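Local coordinates for putative uncharacterized protein TTHA1012 (Thermus thermophilus, PDB 2YZY) that has no established function but probably acts as a LolA-like carrier that takes lipoproteins toward the outer membrane, at residues 22-27 with 177-182; 40-45 with 53-58; 117-122 with 129-134. All coordinates share one frame; numbering follows the deposited sequence.

Contact 1 of 3, residues 22-27 with 177-182; sequences PWQATV and EFKRTN
Gln24 leaves its strand with CG in the crowded position between the backbone N and the carbonyl carbon (chi1 51°). Its CB packs on Val44 O of strand 39-47, CG passes the carbonyl oxygen of Lys179, CD lies against Thr181 CG2, and OE1 comes within 3.4 Å of that same methyl, the two side chains crossing at about a right angle. Gln24 NE2 lies 4.2 Å from Lys179 CD. Gln24 OE1 accepts a 2.6 Å bond from a water that also bonds Thr181 OG1, so the amide oxygen is tied to Thr181, just past the end of the partner strand, without a direct polar contact. Along the backbone, bonds run in both directions, Gln24 N to Lys179 O and Lys179 N to Gln24 O, both 2.9 Å. Trp23 and Phe178 share the other face, Trp23 CE3 3.7 Å from Phe178 CE1. Farther along, Thr26 OG1 donates to the anti lone pair of Glu177 OE1 at 2.8 Å. An alanine in place of Thr26 would remove this hydroxyl and probably leave the Glu177 carboxylate less firmly placed. The pairing sets strands 23-30 and 169-180, from near the two chain ends, side by side, as expected in the incomplete beta-barrel of LolA-like proteins.

Contact 2 of 3, residues 40-45 with 53-58; sequences LLARVY and FRVEFL
Tyr45 lays the CE2 corner of its ring against the carboxylate of Glu56, 3.8 Å from CD, the two planes turned 38° from each other. Both chains leave with CG beside the backbone N, and the phenol and the carboxylate end up on the same face of the antiparallel hairpin formed by strands 39-47 and 52-59. A water joins their tips, lying 2.8 Å from Tyr45 OH and donating to Glu56 OE1. A second water donates to Glu56 OE1 at 2.8 Å and accepts from Arg43 NH1, which itself stays 5.1 Å from Glu56 OE1; the opposite charges therefore meet through solvent. Leu58 CD1 sits over one face of the Arg43 guanidinium, 3.6 Å from NH1. The other carboxylate oxygen, Glu56 OE2, takes a 2.8 Å salt bridge from Arg54 NE on its anti lone pair, and Arg190 binds it as well. Arg54 is positioned in turn by NH1, bonded to the carbonyls of Leu188 and Arg190, and by a cation-pi contact with Phe67.

Beyond the backbone the character changes. Ala42, Val44, Val55 and Phe57 occupy the opposite face, where Phe57 CD1 touches Ala42 CB at 4.0 Å and meets Leu40 CD1 at the ring edge. The strands themselves are joined by backbone bonds, among them Arg43 N to Glu56 O and Glu56 N to Arg43 O. With two waters gripping one oxygen and two arginines the other, Glu56 is likely to remain ionised and to be held in a single orientation, on a hairpin with its charged groups on one face and an apolar opposite face.

Contact 3 of 3, residues 117-122 with 129-134; sequences LRLEGE and MAWKLV. With MPD ((4S)-2-methyl-2,4-pentanediol), chain C.
Glu120 and Lys132 each carry CG anti to the backbone N (chi1 -171° and 176°) and run extended from there, so that the two chains lie side by side and point the same way. What sets them next to each other is a classic beta bulge in the hairpin of strands 116-125 and 128-136: Glu120 and Gly121 together face the single residue Lys132. Lys132 O receives Glu120 N at 3.0 Å, and Lys132 N donates almost straight to Gly121 O at 2.8 Å. The helix-like psi of Glu120 (-36°) makes the extra step, and at the backbone angles of Gly121 a CB would collide with the carbonyl oxygen of Glu120, a restriction that glycine escapes. Closer to the start of the first strand, Arg118 and Val134 form an ordinary hydrogen-bonded pair.

The bulge turns Glu120 toward the partner strand, its CB resting on Val134 CG2. Glu120 OE1 then makes a 2.8 Å salt bridge with Lys132 NZ, which arrives from above the carboxylate plane. A bound 2-methyl-2,4-pentanediol, probably from the crystallisation liquor, completes the group: its O4 donates to Glu120 OE2 at 2.7 Å, while Lys132 NZ donates to both diol oxygens, the bond to O2 being 2.8 Å. Glu147 also binds the diol. Thus three hydrogen bonds grip the ammonium, and each carboxylate oxygen of Glu120 has a different partner.

The reverse face is apolar and is covered by helix 7-18, whose Ile11 touches Leu119, Trp131 and Leu133. There Leu119, with CG anti to its backbone N, reaches across the strand gap: its CD1 methyl lies 3.6 Å from Leu133 CD2 and 3.9 Å from Trp131 CD1.

From the N terminus the chain runs through helix 7-18 into strand 23-30, whose segment 22-27 meets its partner 177-182 only after 149 intervening residues. Contact 2 closes first, a short hairpin of strands 39-47 and 52-59. Contact 3 follows in series as the hairpin of strands 116-125 and 128-136, leading through 145-151 and 156-163 to strand 169-180, which returns to complete contact 1. Both hairpins are thus enclosed within the long loop, and none of the closures cross. Contact 1 joins strand 23-30 to strand 169-180, and strand 39-47 carries this on into contact 2, Ala25 O lying 2.8 Å from Val44 N. Contact 3 stands apart, its centre about 23 Å from that of contact 1.

Contact 1 of 3, residues 22-27 with 177-182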
loop_
_atom_site.group_PDB
_atom_site.type_symbol
_atom_site.label_atom_id
_atom_site.label_comp_id
_atom_site.label_asym_id
_atom_site.label_seq_id
_atom_site.Cartn_x
_atom_site.Cartn_y
_atom_site.Cartn_z
ATOM N N PRO A 22 4.697 -14.387 -1.369
ATOM C CA PRO A 22 4.429 -13.603 -0.159
ATOM C C PRO A 22 5.497 -12.581 0.215
ATOM O O PRO A 22 6.698 -12.824 0.077
ATOM C CB PRO A 22 4.262 -14.672 0.922
ATOM C CG PRO A 22 3.783 -15.862 0.157
ATOM C CD PRO A 22 4.632 -15.830 -1.082
ATOM N N TRP A 23 5.042 -11.431 0.696
ATOM C CA TRP A 23 5.955 -10.382 1.109
ATOM C C TRP A 23 5.299 -9.478 2.138
ATOM O O TRP A 23 4.082 -9.504 2.324
ATOM C CB TRP A 23 6.419 -9.550 -0.101
ATOM C CG TRP A 23 5.310 -8.898 -0.888
ATOM C CD1 TRP A 23 4.659 -9.410 -1.977
ATOM C CD2 TRP A 23 4.698 -7.628 -0.618
ATOM N NE1 TRP A 23 3.680 -8.540 -2.399
ATOM C CE2 TRP A 23 3.681 -7.439 -1.581
ATOM C CE3 TRP A 23 4.911 -6.634 0.347
ATOM C CZ2 TRP A 23 2.874 -6.297 -1.606
ATOM C CZ3 TRP A 23 4.107 -5.496 0.323
ATOM C CH2 TRP A 23 3.099 -5.341 -0.649
ATOM N N GLN A 24 6.124 -8.699 2.825
ATOM C CA GLN A 24 5.638 -7.756 3.814
ATOM C C GLN A 24 6.506 -6.517 3.730
ATOM O O GLN A 24 7.624 -6.562 3.199
ATOM C CB GLN A 24 5.639 -8.368 5.226
ATOM C CG GLN A 24 6.925 -9.029 5.688
ATOM C CD GLN A 24 6.709 -9.860 6.953
ATOM O OE1 GLN A 24 5.824 -10.711 7.002
ATOM N NE2 GLN A 24 7.516 -9.616 7.973
ATOM N N ALA A 25 5.981 -5.402 4.224
ATOM C CA ALA A 25 6.712 -4.151 4.161
ATOM C C ALA A 25 6.237 -3.164 5.208
ATOM O O ALA A 25 5.235 -3.383 5.889
ATOM C CB ALA A 25 6.553 -3.535 2.772
ATOM N N THR A 26 6.985 -2.077 5.334
ATOM C CA THR A 26 6.647 -1.012 6.260
ATOM C C THR A 26 6.436 0.229 5.411
ATOM O O THR A 26 7.286 0.573 4.589
ATOM C CB THR A 26 7.788 -0.756 7.253
ATOM O OG1 THR A 26 8.023 -1.945 8.012
ATOM C CG2 THR A 26 7.435 0.402 8.200
ATOM N N VAL A 27 5.296 0.885 5.598
ATOM C CA VAL A 27 4.984 2.093 4.845
ATOM C C VAL A 27 4.969 3.264 5.815
ATOM O O VAL A 27 4.333 3.202 6.867
ATOM C CB VAL A 27 3.610 1.982 4.139
ATOM C CG1 VAL A 27 3.284 3.292 3.427
ATOM C CG2 VAL A 27 3.630 0.835 3.124
ATOM N N GLU A 177 10.722 -0.359 4.429
ATOM C CA GLU A 177 11.247 -1.688 4.746
ATOM C C GLU A 177 10.467 -2.668 3.890
ATOM O O GLU A 177 9.284 -2.454 3.620
ATOM C CB GLU A 177 11.067 -2.035 6.230
ATOM C CG GLU A 177 11.816 -1.095 7.172
ATOM C CD GLU A 177 11.690 -1.482 8.635
ATOM O OE1 GLU A 177 10.565 -1.781 9.085
ATOM O OE2 GLU A 177 12.720 -1.471 9.340
ATOM N N PHE A 178 11.134 -3.730 3.458
ATOM C CA PHE A 178 10.518 -4.741 2.601
ATOM C C PHE A 178 11.214 -6.074 2.812
ATOM O O PHE A 178 12.428 -6.124 3.011
ATOM C CB PHE A 178 10.656 -4.343 1.127
ATOM C CG PHE A 178 10.167 -5.394 0.163
ATOM C CD1 PHE A 178 8.820 -5.481 -0.172
ATOM C CD2 PHE A 178 11.059 -6.305 -0.404
ATOM C CE1 PHE A 178 8.360 -6.460 -1.059
ATOM C CE2 PHE A 178 10.612 -7.288 -1.289
ATOM C CZ PHE A 178 9.260 -7.365 -1.618
ATOM N N LYS A 179 10.443 -7.152 2.744
ATOM C CA LYS A 179 10.997 -8.482 2.929
ATOM C C LYS A 179 10.102 -9.546 2.315
ATOM O O LYS A 179 8.884 -9.516 2.490
ATOM C CB LYS A 179 11.161 -8.759 4.429
ATOM C CG LYS A 179 11.379 -10.217 4.799
ATOM C CD LYS A 179 11.330 -10.401 6.311
ATOM C CE LYS A 179 11.427 -11.869 6.698
ATOM N NZ LYS A 179 12.681 -12.493 6.201
ATOM N N ARG A 180 10.700 -10.469 1.569
ATOM C CA ARG A 180 9.934 -11.566 1.007
ATOM C C ARG A 180 9.871 -12.566 2.151
ATOM O O ARG A 180 10.837 -12.722 2.900
ATOM C CB ARG A 180 10.638 -12.178 -0.209
ATOM C CG ARG A 180 10.529 -11.320 -1.462
ATOM C CD ARG A 180 10.855 -12.118 -2.713
ATOM N NE ARG A 180 10.549 -11.369 -3.929
ATOM C CZ ARG A 180 11.220 -10.295 -4.337
ATOM N NH1 ARG A 180 12.243 -9.839 -3.628
ATOM N NH2 ARG A 180 10.862 -9.675 -5.453
ATOM N N THR A 181 8.744 -13.244 2.299
ATOM C CA THR A 181 8.606 -14.174 3.404
ATOM C C THR A 181 7.551 -15.226 3.095
ATOM O O THR A 181 7.197 -15.449 1.939
ATOM C CB THR A 181 8.200 -13.390 4.670
ATOM O OG1 THR A 181 8.100 -14.276 5.790
ATOM C CG2 THR A 181 6.861 -12.690 4.445
ATOM N N ASN A 182 7.087 -15.902 4.136
ATOM C CA ASN A 182 6.029 -16.880 3.981
ATOM C C ASN A 182 4.935 -16.453 4.945
ATOM O O ASN A 182 5.213 -16.078 6.084
ATOM C CB ASN A 182 6.508 -18.293 4.316
ATOM C CG ASN A 182 5.435 -19.332 4.063
ATOM O OD1 ASN A 182 4.673 -19.223 3.099
ATOM N ND2 ASN A 182 5.373 -20.349 4.915
HETATM O O HOH W 1 7.224 -12.747 7.944
#

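Contact 2 of 3, residues 40-45 with 53-58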
loop_
_atom_site.group_PDB
_atom_site.type_symbol
_atom_site.label_atom_id
_atom_site.label_comp_id
_atom_site.label_asym_id
_atom_site.label_seq_id
_atom_site.Cartn_x
_atom_site.Cartn_y
_atom_site.Cartn_z
ATOM N N LEU A 40 1.756 8.862 8.819
ATOM C CA LEU A 40 1.116 7.567 8.650
ATOM C C LEU A 40 2.210 6.509 8.731
ATOM O O LEU A 40 3.267 6.645 8.113
ATOM C CB LEU A 40 0.415 7.473 7.290
ATOM C CG LEU A 40 -0.294 6.146 6.995
ATOM C CD1 LEU A 40 -1.501 6.002 7.904
ATOM C CD2 LEU A 40 -0.731 6.100 5.539
ATOM N N LEU A 41 1.966 5.468 9.517
ATOM C CA LEU A 41 2.922 4.375 9.639
ATOM C C LEU A 41 2.116 3.092 9.684
ATOM O O LEU A 41 1.157 2.986 10.446
ATOM C CB LEU A 41 3.765 4.504 10.910
ATOM C CG LEU A 41 4.814 3.398 11.104
ATOM C CD1 LEU A 41 5.853 3.463 9.987
ATOM C CD2 LEU A 41 5.503 3.564 12.449
ATOM N N ALA A 42 2.496 2.118 8.866
ATOM C CA ALA A 42 1.768 0.863 8.842
ATOM C C ALA A 42 2.620 -0.284 8.329
ATOM O O ALA A 42 3.632 -0.075 7.664
ATOM C CB ALA A 42 0.534 1.009 7.961
ATOM N N ARG A 43 2.216 -1.501 8.668
ATOM C CA ARG A 43 2.906 -2.682 8.170
ATOM C C ARG A 43 1.946 -3.287 7.158
ATOM O O ARG A 43 0.733 -3.278 7.359
ATOM C CB ARG A 43 3.192 -3.685 9.288
ATOM C CG ARG A 43 4.269 -3.247 10.276
ATOM C CD ARG A 43 4.672 -4.421 11.164
ATOM N NE ARG A 43 5.736 -4.094 12.110
ATOM C CZ ARG A 43 5.535 -3.683 13.359
ATOM N NH1 ARG A 43 4.301 -3.543 13.831
ATOM N NH2 ARG A 43 6.575 -3.433 14.144
ATOM N N VAL A 44 2.491 -3.797 6.061
ATOM C CA VAL A 44 1.679 -4.383 5.000
ATOM C C VAL A 44 2.082 -5.837 4.762
ATOM O O VAL A 44 3.261 -6.173 4.803
ATOM C CB VAL A 44 1.845 -3.570 3.701
ATOM C CG1 VAL A 44 1.007 -4.168 2.599
ATOM C CG2 VAL A 44 1.455 -2.111 3.950
ATOM N N TYR A 45 1.088 -6.689 4.516
ATOM C CA TYR A 45 1.309 -8.116 4.294
ATOM C C TYR A 45 0.562 -8.580 3.062
ATOM O O TYR A 45 -0.601 -8.229 2.865
ATOM C CB TYR A 45 0.812 -8.912 5.501
ATOM C CG TYR A 45 1.533 -8.556 6.772
ATOM C CD1 TYR A 45 2.676 -9.251 7.161
ATOM C CD2 TYR A 45 1.118 -7.471 7.548
ATOM C CE1 TYR A 45 3.394 -8.874 8.288
ATOM C CE2 TYR A 45 1.831 -7.084 8.671
ATOM C CZ TYR A 45 2.966 -7.789 9.034
ATOM O OH TYR A 45 3.685 -7.389 10.136
ATOM N N PHE A 53 -4.569 -9.717 1.557
ATOM C CA PHE A 53 -3.750 -8.536 1.815
ATOM C C PHE A 53 -4.147 -8.012 3.196
ATOM O O PHE A 53 -5.326 -8.013 3.541
ATOM C CB PHE A 53 -4.058 -7.482 0.747
ATOM C CG PHE A 53 -3.050 -6.373 0.654
ATOM C CD1 PHE A 53 -1.774 -6.611 0.157
ATOM C CD2 PHE A 53 -3.403 -5.071 1.001
ATOM C CE1 PHE A 53 -0.864 -5.570 0.001
ATOM C CE2 PHE A 53 -2.502 -4.021 0.848
ATOM C CZ PHE A 53 -1.232 -4.270 0.346
ATOM N N ARG A 54 -3.174 -7.577 3.992
ATOM C CA ARG A 54 -3.474 -7.050 5.321
ATOM C C ARG A 54 -2.621 -5.823 5.596
ATOM O O ARG A 54 -1.430 -5.814 5.302
ATOM C CB ARG A 54 -3.214 -8.110 6.406
ATOM C CG ARG A 54 -3.585 -7.672 7.836
ATOM C CD ARG A 54 -3.356 -8.807 8.833
ATOM N NE ARG A 54 -3.595 -8.420 10.225
ATOM C CZ ARG A 54 -4.595 -8.875 10.975
ATOM N NH1 ARG A 54 -5.477 -9.736 10.475
ATOM N NH2 ARG A 54 -4.695 -8.497 12.243
ATOM N N VAL A 55 -3.244 -4.781 6.134
ATOM C CA VAL A 55 -2.533 -3.553 6.466
ATOM C C VAL A 55 -2.782 -3.282 7.945
ATOM O O VAL A 55 -3.929 -3.289 8.401
ATOM C CB VAL A 55 -3.044 -2.362 5.630
ATOM C CG1 VAL A 55 -2.276 -1.096 6.009
ATOM C CG2 VAL A 55 -2.885 -2.670 4.139
ATOM N N GLU A 56 -1.706 -3.070 8.696
ATOM C CA GLU A 56 -1.798 -2.817 10.134
ATOM C C GLU A 56 -1.268 -1.422 10.423
ATOM O O GLU A 56 -0.129 -1.102 10.099
ATOM C CB GLU A 56 -0.993 -3.873 10.896
ATOM C CG GLU A 56 -1.560 -5.280 10.704
ATOM C CD GLU A 56 -0.753 -6.366 11.384
ATOM O OE1 GLU A 56 0.170 -6.042 12.163
ATOM O OE2 GLU A 56 -1.057 -7.555 11.141
ATOM N N PHE A 57 -2.100 -0.595 11.045
ATOM C CA PHE A 57 -1.720 0.783 11.329
ATOM C C PHE A 57 -1.052 1.014 12.673
ATOM O O PHE A 57 -1.469 0.464 13.697
ATOM C CB PHE A 57 -2.956 1.669 11.191
ATOM C CG PHE A 57 -3.557 1.631 9.820
ATOM C CD1 PHE A 57 -3.081 2.469 8.817
ATOM C CD2 PHE A 57 -4.561 0.719 9.513
ATOM C CE1 PHE A 57 -3.598 2.395 7.526
ATOM C CE2 PHE A 57 -5.085 0.638 8.223
ATOM C CZ PHE A 57 -4.602 1.478 7.229
ATOM N N LEU A 58 -0.011 1.845 12.647
ATOM C CA LEU A 58 0.756 2.192 13.838
ATOM C C LEU A 58 0.660 3.682 14.190
ATOM O O LEU A 58 0.744 4.052 15.359
ATOM C CB LEU A 58 2.221 1.790 13.635
ATOM C CG LEU A 58 2.441 0.276 13.530
ATOM C CD1 LEU A 58 3.852 -0.011 13.037
ATOM C CD2 LEU A 58 2.199 -0.375 14.882
HETATM O O HOH W 2 1.485 -3.834 13.197
HETATM O O HOH W 3 2.220 -7.702 12.525
#

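Contact 3 of 3, residues 117-122 with 129-134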
loop_
_atom_site.group_PDB
_atom_site.type_symbol
_atom_site.label_atom_id
_atom_site.label_comp_id
_atom_site.label_asym_id
_atom_site.label_seq_id
_atom_site.Cartn_x
_atom_site.Cartn_y
_atom_site.Cartn_z
ATOM N N LEU A 117 -0.695 6.496 -15.956
ATOM C CA LEU A 117 0.734 6.547 -15.676
ATOM C C LEU A 117 1.604 6.453 -16.919
ATOM O O LEU A 117 1.311 5.700 -17.849
ATOM C CB LEU A 117 1.120 5.431 -14.704
ATOM C CG LEU A 117 0.594 5.557 -13.273
ATOM C CD1 LEU A 117 0.968 4.315 -12.480
ATOM C CD2 LEU A 117 1.176 6.804 -12.623
ATOM N N ARG A 118 2.683 7.226 -16.915
ATOM C CA ARG A 118 3.636 7.258 -18.016
ATOM C C ARG A 118 5.043 7.273 -17.424
ATOM O O ARG A 118 5.271 7.865 -16.368
ATOM C CB ARG A 118 3.435 8.520 -18.854
ATOM C CG ARG A 118 2.028 8.706 -19.397
ATOM C CD ARG A 118 1.715 7.717 -20.505
ATOM N NE ARG A 118 0.387 7.943 -21.068
ATOM C CZ ARG A 118 0.000 9.078 -21.644
ATOM N NH1 ARG A 118 0.840 10.100 -21.738
ATOM N NH2 ARG A 118 -1.231 9.193 -22.123
ATOM N N LEU A 119 5.981 6.621 -18.099
ATOM C CA LEU A 119 7.359 6.596 -17.627
ATOM C C LEU A 119 8.043 7.913 -17.967
ATOM O O LEU A 119 8.158 8.277 -19.139
ATOM C CB LEU A 119 8.129 5.443 -18.277
ATOM C CG LEU A 119 9.636 5.414 -18.000
ATOM C CD1 LEU A 119 9.886 5.200 -16.509
ATOM C CD2 LEU A 119 10.284 4.302 -18.814
ATOM N N GLU A 120 8.492 8.640 -16.947
ATOM C CA GLU A 120 9.170 9.905 -17.196
ATOM C C GLU A 120 10.669 9.686 -17.340
ATOM O O GLU A 120 11.330 10.349 -18.140
ATOM C CB GLU A 120 8.917 10.903 -16.065
ATOM C CG GLU A 120 9.428 12.295 -16.403
ATOM C CD GLU A 120 9.343 13.257 -15.246
ATOM O OE1 GLU A 120 10.121 13.093 -14.284
ATOM O OE2 GLU A 120 8.495 14.172 -15.297
ATOM N N GLY A 121 11.204 8.751 -16.563
ATOM C CA GLY A 121 12.624 8.466 -16.625
ATOM C C GLY A 121 13.078 7.747 -15.374
ATOM O O GLY A 121 12.284 7.077 -14.723
ATOM N N GLU A 122 14.351 7.879 -15.032
ATOM C CA GLU A 122 14.863 7.223 -13.842
ATOM C C GLU A 122 15.494 8.213 -12.882
ATOM O O GLU A 122 15.837 9.336 -13.257
ATOM C CB GLU A 122 15.877 6.146 -14.225
ATOM C CG GLU A 122 16.983 6.635 -15.126
ATOM C CD GLU A 122 17.936 5.526 -15.519
ATOM O OE1 GLU A 122 17.456 4.471 -15.984
ATOM O OE2 GLU A 122 19.160 5.713 -15.365
ATOM N N MET A 129 18.851 2.685 -8.202
ATOM C CA MET A 129 18.191 3.275 -9.358
ATOM C C MET A 129 16.730 2.857 -9.417
ATOM O O MET A 129 16.394 1.690 -9.212
ATOM C CB MET A 129 18.897 2.869 -10.653
ATOM C CG MET A 129 20.267 3.502 -10.836
ATOM S SD MET A 129 20.219 5.295 -10.635
ATOM C CE MET A 129 18.923 5.733 -11.790
ATOM N N ALA A 130 15.865 3.821 -9.700
ATOM C CA ALA A 130 14.439 3.560 -9.780
ATOM C C ALA A 130 13.815 4.284 -10.961
ATOM O O ALA A 130 14.357 5.275 -11.457
ATOM C CB ALA A 130 13.761 4.008 -8.492
ATOM N N TRP A 131 12.678 3.772 -11.411
ATOM C CA TRP A 131 11.936 4.388 -12.499
ATOM C C TRP A 131 10.952 5.354 -11.857
ATOM O O TRP A 131 10.356 5.039 -10.825
ATOM C CB TRP A 131 11.127 3.349 -13.277
ATOM C CG TRP A 131 11.922 2.437 -14.144
ATOM C CD1 TRP A 131 12.667 2.781 -15.235
ATOM C CD2 TRP A 131 12.001 1.011 -14.035
ATOM N NE1 TRP A 131 13.201 1.657 -15.816
ATOM C CE2 TRP A 131 12.809 0.556 -15.101
ATOM C CE3 TRP A 131 11.465 0.073 -13.143
ATOM C CZ2 TRP A 131 13.094 -0.800 -15.300
ATOM C CZ3 TRP A 131 11.749 -1.278 -13.341
ATOM C CH2 TRP A 131 12.558 -1.698 -14.413
ATOM N N LYS A 132 10.794 6.528 -12.454
ATOM C CA LYS A 132 9.838 7.504 -11.951
ATOM C C LYS A 132 8.670 7.538 -12.929
ATOM O O LYS A 132 8.833 7.938 -14.084
ATOM C CB LYS A 132 10.452 8.906 -11.858
ATOM C CG LYS A 132 9.442 9.979 -11.427
ATOM C CD LYS A 132 10.004 11.394 -11.565
ATOM C CE LYS A 132 8.964 12.444 -11.191
ATOM N NZ LYS A 132 9.353 13.808 -11.668
ATOM N N LEU A 133 7.503 7.093 -12.477
ATOM C CA LEU A 133 6.315 7.103 -13.318
ATOM C C LEU A 133 5.461 8.291 -12.900
ATOM O O LEU A 133 5.380 8.623 -11.718
ATOM C CB LEU A 133 5.515 5.809 -13.144
ATOM C CG LEU A 133 6.228 4.474 -13.377
ATOM C CD1 LEU A 133 5.225 3.338 -13.184
ATOM C CD2 LEU A 133 6.821 4.429 -14.774
ATOM N N VAL A 134 4.833 8.941 -13.872
ATOM C CA VAL A 134 3.993 10.090 -13.583
ATOM C C VAL A 134 2.663 9.962 -14.312
ATOM O O VAL A 134 2.591 9.370 -15.386
ATOM C CB VAL A 134 4.690 11.409 -13.997
ATOM C CG1 VAL A 134 5.941 11.612 -13.160
ATOM C CG2 VAL A 134 5.054 11.374 -15.473
HETATM C C1 MPD C . 5.637 17.161 -10.858
HETATM C C2 MPD C . 5.827 15.860 -11.646
HETATM O O2 MPD C . 6.888 15.097 -11.065
HETATM C CM MPD C . 4.534 15.050 -11.612
HETATM C C3 MPD C . 6.182 16.182 -13.100
HETATM C C4 MPD C . 7.410 16.954 -13.592
HETATM O O4 MPD C . 8.584 16.158 -13.415
HETATM C C5 MPD C . 7.238 17.304 -15.070
#